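Local structure of LacI family transcription regulator (Bifidobacterium animalis subsp. lactis, 4O5A) at residues Ile281-Asp286 / Ile297-Ser301. The protein probably regulates transcription as a LacI-family regulator, pairing a DNA-binding helix-turn-helix with a periplasmic-binding-protein-like domain that is likely to sense a small effector. Numbering follows the deposited sequence.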
loop_
_atom_site.group_PDB
_atom_site.type_symbol
_atom_site.label_atom_id
_atom_site.label_comp_id
_atom_site.label_asym_id
_atom_site.label_seq_id
_atom_site.Cartn_x
_atom_site.Cartn_y
_atom_site.Cartn_z
ATOM N N ILE A 281 -19.184 -12.394 -3.113
ATOM C CA ILE A 281 -18.483 -11.187 -2.668
ATOM C C ILE A 281 -17.677 -10.585 -3.813
ATOM O O ILE A 281 -17.005 -11.300 -4.553
ATOM C CB ILE A 281 -17.534 -11.492 -1.477
ATOM C CG1 ILE A 281 -18.360 -11.815 -0.230
ATOM C CG2 ILE A 281 -16.620 -10.305 -1.179
ATOM C CD1 ILE A 281 -17.517 -12.256 0.951
ATOM N N ILE A 282 -17.760 -9.262 -3.961
ATOM C CA ILE A 282 -16.951 -8.527 -4.931
ATOM C C ILE A 282 -16.219 -7.385 -4.211
ATOM O O ILE A 282 -16.795 -6.707 -3.353
ATOM C CB ILE A 282 -17.824 -7.947 -6.054
ATOM C CG1 ILE A 282 -18.464 -9.077 -6.849
ATOM C CG2 ILE A 282 -17.005 -7.051 -7.002
ATOM C CD1 ILE A 282 -19.459 -8.596 -7.892
ATOM N N SER A 283 -14.951 -7.193 -4.563
ATOM C CA SER A 283 -14.168 -6.061 -4.084
ATOM C C SER A 283 -14.114 -5.002 -5.165
ATOM O O SER A 283 -13.770 -5.315 -6.299
ATOM C CB SER A 283 -12.728 -6.491 -3.810
ATOM O OG SER A 283 -11.927 -5.374 -3.452
ATOM N N TRP A 284 -14.423 -3.756 -4.809
ATOM C CA TRP A 284 -14.254 -2.626 -5.723
ATOM C C TRP A 284 -12.825 -2.165 -5.504
ATOM O O TRP A 284 -12.526 -1.497 -4.512
ATOM C CB TRP A 284 -15.218 -1.491 -5.356
ATOM C CG TRP A 284 -15.535 -0.550 -6.484
ATOM C CD1 TRP A 284 -14.721 -0.197 -7.503
ATOM C CD2 TRP A 284 -16.778 0.143 -6.691
ATOM N NE1 TRP A 284 -15.377 0.688 -8.348
ATOM C CE2 TRP A 284 -16.629 0.899 -7.872
ATOM C CE3 TRP A 284 -17.988 0.182 -6.002
ATOM C CZ2 TRP A 284 -17.669 1.700 -8.369
ATOM C CZ3 TRP A 284 -19.015 0.983 -6.502
ATOM C CH2 TRP A 284 -18.845 1.723 -7.673
ATOM N N GLY A 285 -11.936 -2.529 -6.418
ATOM C CA GLY A 285 -10.514 -2.288 -6.226
ATOM C C GLY A 285 -9.825 -3.631 -6.096
ATOM O O GLY A 285 -10.352 -4.537 -5.452
ATOM N N ASP A 286 -8.665 -3.784 -6.720
ATOM C CA ASP A 286 -8.007 -5.088 -6.690
ATOM C C ASP A 286 -6.605 -4.986 -6.111
ATOM O O ASP A 286 -5.983 -3.930 -6.139
ATOM C CB ASP A 286 -7.970 -5.697 -8.097
ATOM C CG ASP A 286 -7.666 -7.190 -8.083
ATOM O OD1 ASP A 286 -7.942 -7.855 -7.056
ATOM O OD2 ASP A 286 -7.158 -7.701 -9.099
ATOM N N ILE A 297 -11.000 -13.483 -4.294
ATOM C CA ILE A 297 -12.117 -12.550 -4.360
ATOM C C ILE A 297 -12.199 -11.830 -5.716
ATOM O O ILE A 297 -11.234 -11.194 -6.169
ATOM C CB ILE A 297 -12.028 -11.527 -3.204
ATOM C CG1 ILE A 297 -12.099 -12.249 -1.838
ATOM C CG2 ILE A 297 -13.142 -10.485 -3.307
ATOM C CD1 ILE A 297 -11.931 -11.316 -0.635
ATOM N N THR A 298 -13.371 -11.940 -6.337
ATOM C CA THR A 298 -13.693 -11.267 -7.596
ATOM C C THR A 298 -13.576 -9.757 -7.392
ATOM O O THR A 298 -14.062 -9.221 -6.392
ATOM C CB THR A 298 -15.118 -11.614 -8.002
ATOM O OG1 THR A 298 -15.161 -12.990 -8.402
ATOM C CG2 THR A 298 -15.586 -10.730 -9.148
ATOM N N ALA A 299 -12.920 -9.057 -8.318
ATOM C CA ALA A 299 -12.600 -7.653 -8.077
ATOM C C ALA A 299 -12.792 -6.800 -9.322
ATOM O O ALA A 299 -12.500 -7.239 -10.422
ATOM C CB ALA A 299 -11.175 -7.515 -7.625
ATOM N N LEU A 300 -13.239 -5.571 -9.104
ATOM C CA LEU A 300 -13.278 -4.564 -10.159
ATOM C C LEU A 300 -11.910 -3.908 -10.093
ATOM O O LEU A 300 -11.568 -3.255 -9.100
ATOM C CB LEU A 300 -14.406 -3.572 -9.866
ATOM C CG LEU A 300 -14.873 -2.633 -10.979
ATOM C CD1 LEU A 300 -13.775 -1.653 -11.336
ATOM C CD2 LEU A 300 -15.324 -3.429 -12.206
ATOM N N SER A 301 -11.104 -4.124 -11.127
ATOM C CA SER A 301 -9.714 -3.700 -11.105
ATOM C C SER A 301 -9.550 -2.444 -11.951
ATOM O O SER A 301 -9.913 -2.443 -13.116
ATOM C CB SER A 301 -8.833 -4.811 -11.682
ATOM O OG SER A 301 -7.480 -4.387 -11.792
HETATM O O HOH W 1 -5.649 -6.169 -10.811
#
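Strands 281-284 and 298-301 run parallel, their axes 4.6 Å apart and inclined by 23°. Ser283 spans the pair: its N donates to Thr298 O (2.9 Å) and its O accepts from Leu300 N (2.9 Å). Gly285 N then reaches Leu300 O (2.8 Å) at a more bent angle; at phi 114° a CB would jam against the preceding carbonyl, so glycine fits this turn off the strand. Ser283 OG donates a hydrogen bond to Gly285 O (2.7 Å). Helix 288-292 connects the strands in sequence, making a beta-alpha-beta crossover in the mixed sheet of the periplasmic-binding-protein-like domain. On the face with Thr298 and Leu300, bulky Ile282 and Trp284 fill buried space against Met182 of helix 175-188, Trp284 CD1 lying 4.1 Å from Leu300 CB. Small Ser283 and Ala299, CB atoms 4.2 Å apart, suit the other face, where helix 258-271 packs on Ser283. Beyond the strand end, the carboxylate of Asp286 serves two partners: OD2 forms a salt bridge with Arg337 and accepts from a water, 2.7 Å from both Asp286 OD2 and Ser301 OG.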